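Local coordinates for subclass B3 metallo-beta-lactamase (Sphingobium indicum, PDB 7LUU), which probably hydrolyses beta-lactam antibiotics, using a pair of zinc ions in an active site unusual for the B3 subclass, at residues 55-60 / 72-77; 115-120 / 185-190; 190-195 / 205-210. All blocks are in the same frame, centred on the assembly; numbering follows the deposited sequence.

Contact 1: 55-60 / 72-77; sequences WLAPLP and GFAGLS
Ala57 O takes the shortest direct bond across the contact, from Ala74 N at 2.9 Å; the donor lies in the carbonyl plane and the N-H points at the oxygen with an angle of 158°. The contact joins the loop between antiparallel strands 68-70 and 79-82 of the metallo-beta-lactamase sandwich to the chain leaving helix 49-55. The second bond, Gly75 N to Trp55 O at 3.1 Å, is more bent, with its donor above the carbonyl plane. Both carbonyl oxygens also lie against Phe73 CB. Leu56 and Phe73 run side by side, and Leu56 CD2 sits over one ring face, 3.9 Å from the centroid. Trp55 and Leu76 meet aslant, Trp55 CB lying 3.6 Å from Leu76 CD1. Leu76 also touches His127 and His267 of the second zinc site, so this packing reaches the metal centre's first shell. Helix 98-107 packs on Phe73 through Met100 and Ile101. Leu59 CD1 rests 3.6 Å from Ala74 CA, while its backbone meets Gly72 through solvent: one water donates to both Leu59 O and Gly72 O, at 2.8 Å each.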
# COMPACT_ATOMS: atom_id res chain seq x y z
N TRP A 55 -12.62 -7.64 -4.49
CA TRP A 55 -11.25 -7.22 -4.25
C TRP A 55 -10.26 -8.21 -4.83
O TRP A 55 -9.22 -7.81 -5.36
CB TRP A 55 -10.95 -7.13 -2.74
CG TRP A 55 -11.37 -5.88 -2.08
CD1 TRP A 55 -11.49 -4.63 -2.62
CD2 TRP A 55 -11.65 -5.74 -0.68
NE1 TRP A 55 -11.85 -3.72 -1.63
CE2 TRP A 55 -11.96 -4.39 -0.43
CE3 TRP A 55 -11.69 -6.65 0.40
CZ2 TRP A 55 -12.29 -3.93 0.86
CZ3 TRP A 55 -12.05 -6.19 1.68
CH2 TRP A 55 -12.33 -4.84 1.88
N LEU A 56 -10.52 -9.52 -4.67
CA LEU A 56 -9.54 -10.52 -5.04
C LEU A 56 -9.87 -11.17 -6.39
O LEU A 56 -9.34 -12.21 -6.73
CB LEU A 56 -9.47 -11.61 -3.95
CG LEU A 56 -9.05 -11.06 -2.60
CD1 LEU A 56 -8.87 -12.25 -1.60
CD2 LEU A 56 -7.72 -10.31 -2.69
N ALA A 57 -10.72 -10.52 -7.21
CA ALA A 57 -10.95 -11.09 -8.53
C ALA A 57 -9.60 -11.25 -9.26
O ALA A 57 -8.75 -10.35 -9.21
CB ALA A 57 -11.91 -10.19 -9.31
N PRO A 58 -9.37 -12.36 -9.92
CA PRO A 58 -8.02 -12.63 -10.41
C PRO A 58 -7.69 -11.85 -11.65
O PRO A 58 -8.55 -11.63 -12.54
CB PRO A 58 -8.05 -14.13 -10.73
CG PRO A 58 -9.54 -14.43 -11.02
CD PRO A 58 -10.29 -13.52 -10.06
N LEU A 59 -6.39 -11.58 -11.80
CA LEU A 59 -5.80 -11.00 -13.02
C LEU A 59 -4.50 -11.73 -13.30
O LEU A 59 -3.76 -12.06 -12.37
CB LEU A 59 -5.51 -9.51 -12.83
CG LEU A 59 -6.74 -8.59 -12.68
CD1 LEU A 59 -6.25 -7.16 -12.40
CD2 LEU A 59 -7.66 -8.62 -13.97
N PRO A 60 -4.13 -11.93 -14.56
CA PRO A 60 -2.83 -12.47 -14.82
C PRO A 60 -1.76 -11.51 -14.32
O PRO A 60 -1.86 -10.29 -14.51
CB PRO A 60 -2.78 -12.59 -16.35
CG PRO A 60 -3.71 -11.44 -16.85
CD PRO A 60 -4.84 -11.48 -15.80
N GLY A 72 -0.97 -8.65 -7.99
CA GLY A 72 -2.17 -8.52 -7.20
C GLY A 72 -3.46 -8.87 -7.95
O GLY A 72 -3.52 -9.90 -8.67
N PHE A 73 -4.52 -8.14 -7.65
CA PHE A 73 -5.90 -8.55 -8.01
C PHE A 73 -6.64 -7.37 -8.63
O PHE A 73 -6.12 -6.25 -8.65
CB PHE A 73 -6.64 -9.01 -6.76
CG PHE A 73 -5.85 -10.03 -6.00
CD1 PHE A 73 -5.94 -11.35 -6.38
CD2 PHE A 73 -4.92 -9.67 -4.99
CE1 PHE A 73 -5.17 -12.32 -5.73
CE2 PHE A 73 -4.15 -10.64 -4.38
CZ PHE A 73 -4.26 -11.96 -4.72
N ALA A 74 -7.91 -7.60 -9.05
CA ALA A 74 -8.62 -6.52 -9.71
C ALA A 74 -8.83 -5.35 -8.78
O ALA A 74 -8.81 -4.19 -9.22
CB ALA A 74 -9.96 -7.03 -10.25
N GLY A 75 -9.02 -5.61 -7.50
CA GLY A 75 -9.36 -4.52 -6.58
C GLY A 75 -8.26 -4.13 -5.58
O GLY A 75 -8.46 -3.17 -4.79
N LEU A 76 -7.11 -4.81 -5.60
CA LEU A 76 -6.03 -4.54 -4.62
C LEU A 76 -4.72 -4.75 -5.33
O LEU A 76 -4.43 -5.85 -5.83
CB LEU A 76 -6.16 -5.52 -3.41
CG LEU A 76 -7.41 -5.35 -2.54
CD1 LEU A 76 -7.57 -6.50 -1.56
CD2 LEU A 76 -7.30 -4.01 -1.79
N SER A 77 -3.89 -3.73 -5.31
CA SER A 77 -2.60 -3.79 -5.98
C SER A 77 -1.56 -4.45 -5.09
O SER A 77 -1.46 -4.14 -3.90
CB SER A 77 -2.10 -2.39 -6.34
OG SER A 77 -3.06 -1.76 -7.22
O HOH W 1 -1.99 -10.31 -10.99
O HOH W 2 -4.70 -12.37 -9.42

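Contact 2: 115-120 / 185-190; sequences IKFILS and LRIGRA
Leu185 and Ile187 meet the Phe117 ring from two directions. Leu185 CD2 stands over one face, displaced toward the rim, 4.2 Å from the centroid and 19° off the ring normal, a CH-pi contact. Ile187 CD1 comes in at the ring edge, in its plane, and lies 3.9 Å from Phe117 CE2 and equally near CD2. The same Leu185 methyl also touches Leu119 CD2 at 4.0 Å, so one branch bridges two residues that point from the same side of their strand. Ile187 CD1 in turn reaches Lys116 CB at 4.0 Å; beyond CB the lysine chain bends away from the contact. In Ile187, chi1 (164°) sets CG1 anti to the backbone N, and the extended chi2 then carries CD1 to the ring edge.

Phe117, Leu119, Leu185 and Ile187 meet between the two sheets of the alpha-beta/beta-alpha sandwich of the metallo-beta-lactamases: strand 115-119 belongs to the seven-stranded sheet, strand 185-187 to the edge of the six-stranded one. Their axes pass 10.1 Å apart, running nearly antiparallel at 157°, and the meeting is wholly apolar.

A second shell sets the positions. Thr141 and Val143 of strand 141-144 touch Phe117, Val88 and Ile90 of strand 87-90 touch Leu119, and backbone bonds to Leu87, Leu89 and Thr141 hold the strand between those neighbours. On the other strand, Met179 packs on Leu185 and Thr83 on Ile187. Ile187 also opens a type II' turn closed by Ala190, with Gly188 at positive phi; Ala190 N donates to Ile187 O at 2.9 Å, and Ile187 N returns a bond to Ala190 O. Strand 115-119 runs on toward the zinc ligands Glu122, His124, Asp126 and His127.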
# COMPACT_ATOMS: atom_id res chain seq x y z
N ILE A 115 12.15 -13.47 -2.04
CA ILE A 115 11.59 -12.19 -1.62
C ILE A 115 12.27 -11.80 -0.31
O ILE A 115 12.19 -12.54 0.69
CB ILE A 115 10.05 -12.27 -1.45
CG1 ILE A 115 9.40 -12.55 -2.82
CG2 ILE A 115 9.52 -10.93 -0.83
CD1 ILE A 115 7.93 -13.01 -2.75
N LYS A 116 12.97 -10.68 -0.34
CA LYS A 116 13.76 -10.23 0.79
C LYS A 116 13.01 -9.21 1.64
O LYS A 116 13.29 -9.09 2.84
CB LYS A 116 15.04 -9.56 0.26
CG LYS A 116 15.96 -10.61 -0.45
CD LYS A 116 16.38 -11.75 0.52
CE LYS A 116 17.23 -13.04 -0.02
NZ LYS A 116 16.65 -14.45 0.34
N PHE A 117 12.14 -8.43 1.04
CA PHE A 117 11.42 -7.37 1.76
C PHE A 117 9.98 -7.34 1.27
O PHE A 117 9.72 -7.53 0.08
CB PHE A 117 12.03 -5.97 1.52
CG PHE A 117 13.40 -5.82 2.10
CD1 PHE A 117 13.57 -5.66 3.47
CD2 PHE A 117 14.50 -5.86 1.27
CE1 PHE A 117 14.85 -5.55 4.00
CE2 PHE A 117 15.78 -5.76 1.79
CZ PHE A 117 15.95 -5.59 3.18
N ILE A 118 9.07 -7.00 2.19
CA ILE A 118 7.68 -6.73 1.85
C ILE A 118 7.41 -5.32 2.37
O ILE A 118 7.51 -5.06 3.59
CB ILE A 118 6.72 -7.76 2.49
CG1 ILE A 118 7.01 -9.20 1.99
CG2 ILE A 118 5.24 -7.37 2.19
CD1 ILE A 118 6.43 -10.25 3.02
N LEU A 119 7.13 -4.38 1.45
CA LEU A 119 6.85 -2.99 1.86
C LEU A 119 5.34 -2.84 2.16
O LEU A 119 4.52 -3.44 1.49
CB LEU A 119 7.26 -2.01 0.73
CG LEU A 119 8.64 -2.33 0.13
CD1 LEU A 119 8.93 -1.18 -0.87
CD2 LEU A 119 9.78 -2.45 1.12
N SER A 120 4.98 -2.05 3.17
CA SER A 120 3.57 -1.92 3.59
C SER A 120 3.11 -0.46 3.44
O SER A 120 3.70 0.43 4.05
CB SER A 120 3.41 -2.39 5.04
OG SER A 120 2.11 -2.10 5.54
N LEU A 185 15.86 2.57 0.66
CA LEU A 185 16.22 1.15 0.77
C LEU A 185 16.96 0.74 -0.50
O LEU A 185 16.39 0.81 -1.60
CB LEU A 185 14.95 0.32 0.98
CG LEU A 185 15.14 -1.18 0.90
CD1 LEU A 185 16.07 -1.53 2.07
CD2 LEU A 185 13.78 -1.87 1.07
N ARG A 186 18.25 0.35 -0.38
CA ARG A 186 19.04 0.00 -1.56
C ARG A 186 19.25 -1.50 -1.54
O ARG A 186 19.66 -2.04 -0.52
CB ARG A 186 20.34 0.78 -1.59
CG ARG A 186 20.04 2.23 -2.08
CD ARG A 186 21.26 3.05 -2.25
NE ARG A 186 21.03 4.41 -1.76
CZ ARG A 186 20.48 5.35 -2.50
NH1 ARG A 186 20.29 6.59 -2.02
NH2 ARG A 186 20.10 5.06 -3.74
N ILE A 187 18.87 -2.16 -2.63
CA ILE A 187 19.01 -3.61 -2.72
C ILE A 187 19.26 -3.97 -4.17
O ILE A 187 18.56 -3.47 -5.07
CB ILE A 187 17.77 -4.31 -2.16
CG1 ILE A 187 17.78 -5.77 -2.64
CG2 ILE A 187 16.50 -3.57 -2.52
CD1 ILE A 187 16.77 -6.64 -1.86
N GLY A 188 20.32 -4.73 -4.41
CA GLY A 188 20.66 -5.07 -5.78
C GLY A 188 20.93 -3.77 -6.51
O GLY A 188 21.67 -2.90 -6.01
N ARG A 189 20.36 -3.63 -7.69
CA ARG A 189 20.60 -2.39 -8.42
C ARG A 189 19.49 -1.38 -8.20
O ARG A 189 19.58 -0.29 -8.79
CB ARG A 189 20.76 -2.65 -9.93
CG ARG A 189 19.53 -3.23 -10.58
CD ARG A 189 19.62 -3.14 -12.11
NE ARG A 189 20.82 -3.75 -12.67
CZ ARG A 189 21.78 -3.06 -13.30
NH1 ARG A 189 22.85 -3.68 -13.79
NH2 ARG A 189 21.67 -1.74 -13.43
N ALA A 190 18.49 -1.70 -7.34
CA ALA A 190 17.30 -0.89 -7.12
C ALA A 190 17.46 0.02 -5.91
O ALA A 190 18.23 -0.28 -4.99
CB ALA A 190 16.07 -1.77 -6.90

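Contact 3: 190-195 / 205-210; sequences ASITAH and MTWSWN
His195 reaches across to both Thr206 and Ser208 on the partner strand of an antiparallel beta hairpin, strands 190-196 and 205-213. Its CB lies 3.7 Å from Thr206 O, the same oxygen that accepts a bond from His195 N, 2.8 Å away. CG, anti to the carbonyl carbon (chi1 -51°), stays near that oxygen too, and CD2 is 3.6 Å from both Thr206 O and Ser208 OG. At the tip, NE2 and Ser208 OG are 2.7 Å apart in a hydrogen bond of 165° that either could donate. The hydroxyl lies in the ring plane, at the edge. Ser208 holds OG in the crowded position between its backbone N and carbonyl carbon (chi1 66°). The link is diagonal, since His195 pairs directly with Thr206 and Ser208 with Thr193, both as hydrogen-bonded pairs; Thr193 N gives Ser208 O a bond of 2.7 Å.

Ala194, Ile192, Trp207 and Trp209 occupy the other face, where Ile192 and Trp209 pack on Ile81 of the opposing sheet. Ala194 CB approaches Trp207 CZ3 to 3.5 Å and also touches Met205 SD, while Met205 CG covers one face of the Trp207 indole toward its rim. Trp209 NE1 is bonded to Ser68 OG on strand 68-70, in the opposing sheet.

Toward Ser191 and Asn210 the strands spread, and two waters take the place of direct backbone bonds. One accepts from Ser191 N and donates to Asn210 O; the other accepts from Asn210 N and donates to Ser191 O at 2.7 Å.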
# COMPACT_ATOMS: atom_id res chain seq x y z
N ALA A 190 18.49 -1.70 -7.34
CA ALA A 190 17.30 -0.89 -7.12
C ALA A 190 17.46 0.02 -5.91
O ALA A 190 18.23 -0.28 -4.99
CB ALA A 190 16.07 -1.77 -6.90
N SER A 191 16.77 1.16 -5.95
CA SER A 191 16.79 2.17 -4.88
C SER A 191 15.34 2.56 -4.67
O SER A 191 14.73 3.17 -5.55
CB SER A 191 17.60 3.40 -5.24
OG SER A 191 18.95 2.98 -5.40
N ILE A 192 14.79 2.23 -3.51
CA ILE A 192 13.37 2.51 -3.27
C ILE A 192 13.25 3.57 -2.18
O ILE A 192 13.72 3.37 -1.06
CB ILE A 192 12.66 1.22 -2.84
CG1 ILE A 192 12.86 0.15 -3.97
CG2 ILE A 192 11.17 1.49 -2.62
CD1 ILE A 192 12.60 -1.31 -3.45
N THR A 193 12.54 4.65 -2.45
CA THR A 193 12.43 5.70 -1.44
C THR A 193 11.09 5.62 -0.73
O THR A 193 10.05 5.43 -1.37
CB THR A 193 12.60 7.10 -2.05
OG1 THR A 193 13.91 7.18 -2.66
CG2 THR A 193 12.47 8.17 -0.97
N ALA A 194 11.11 5.75 0.60
CA ALA A 194 9.87 5.80 1.42
C ALA A 194 9.39 7.25 1.52
O ALA A 194 10.20 8.15 1.79
CB ALA A 194 10.19 5.24 2.83
N HIS A 195 8.09 7.48 1.33
CA HIS A 195 7.51 8.82 1.50
C HIS A 195 6.34 8.72 2.45
O HIS A 195 5.35 8.05 2.14
CB HIS A 195 7.03 9.43 0.18
CG HIS A 195 8.05 9.38 -0.89
ND1 HIS A 195 8.99 10.38 -1.09
CD2 HIS A 195 8.30 8.42 -1.81
CE1 HIS A 195 9.75 10.06 -2.13
NE2 HIS A 195 9.36 8.88 -2.59
N MET A 205 2.04 5.12 3.84
CA MET A 205 3.36 5.37 3.25
C MET A 205 3.34 4.98 1.78
O MET A 205 2.76 3.95 1.42
CB MET A 205 4.46 4.59 4.00
CG MET A 205 5.90 4.86 3.41
SD MET A 205 7.14 4.56 4.73
CE MET A 205 7.29 6.26 5.34
N THR A 206 3.99 5.79 0.95
CA THR A 206 4.10 5.63 -0.49
C THR A 206 5.55 5.30 -0.83
O THR A 206 6.47 5.74 -0.15
CB THR A 206 3.64 6.95 -1.14
OG1 THR A 206 2.24 7.08 -0.95
CG2 THR A 206 4.00 7.05 -2.67
N TRP A 207 5.75 4.49 -1.86
CA TRP A 207 7.07 4.01 -2.25
C TRP A 207 7.37 4.42 -3.67
O TRP A 207 6.53 4.22 -4.54
CB TRP A 207 7.05 2.45 -2.14
CG TRP A 207 6.52 1.97 -0.80
CD1 TRP A 207 5.19 1.63 -0.49
CD2 TRP A 207 7.24 1.94 0.42
NE1 TRP A 207 5.11 1.30 0.86
CE2 TRP A 207 6.34 1.51 1.45
CE3 TRP A 207 8.59 2.22 0.76
CZ2 TRP A 207 6.75 1.32 2.77
CZ3 TRP A 207 8.99 2.02 2.05
CH2 TRP A 207 8.06 1.59 3.06
N SER A 208 8.62 4.85 -3.94
CA SER A 208 8.98 5.20 -5.30
C SER A 208 10.32 4.59 -5.68
O SER A 208 11.23 4.42 -4.85
CB SER A 208 9.02 6.74 -5.49
OG SER A 208 10.10 7.29 -4.69
N TRP A 209 10.46 4.30 -6.98
CA TRP A 209 11.72 3.78 -7.45
C TRP A 209 11.75 3.87 -8.96
O TRP A 209 10.73 4.02 -9.62
CB TRP A 209 11.87 2.31 -6.99
CG TRP A 209 10.92 1.34 -7.72
CD1 TRP A 209 11.18 0.53 -8.81
CD2 TRP A 209 9.53 1.11 -7.38
NE1 TRP A 209 10.04 -0.20 -9.15
CE2 TRP A 209 9.04 0.11 -8.27
CE3 TRP A 209 8.71 1.60 -6.38
CZ2 TRP A 209 7.70 -0.34 -8.25
CZ3 TRP A 209 7.33 1.12 -6.33
CH2 TRP A 209 6.87 0.17 -7.28
N ASN A 210 12.96 3.74 -9.52
CA ASN A 210 13.17 3.69 -10.98
C ASN A 210 13.18 2.25 -11.48
O ASN A 210 13.77 1.36 -10.84
CB ASN A 210 14.51 4.34 -11.32
CG ASN A 210 14.41 5.84 -11.54
OD1 ASN A 210 13.32 6.42 -11.51
ND2 ASN A 210 15.57 6.50 -11.79
O HOH W 3 15.33 3.98 -8.07
O HOH W 4 15.47 1.56 -8.57

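In the fold
Contacts 2 and 3 adjoin, their centres 10 Å apart, and share Ala190. Strand 184-187 borders strand 190-196, with a probable hydrogen bond from Leu185 N to Ile192 O of 2.8 Å, and across the sandwich Leu119 CB lies 3.7 Å from Trp207 CE2. Contact 1 is separate, its centre 22 Å from either. It comes nearest to the metals: the Leu76 side chain is about 5 Å from a zinc ion, against about 12 Å for that of Met205 in contact 3. Most zinc ligands come from chain next to contacts 2 and 3: Glu122, His124, Asp126 and His127 follow 115-120, and His200 lies between 190-195 and 205-210; His267 follows strand 262-265.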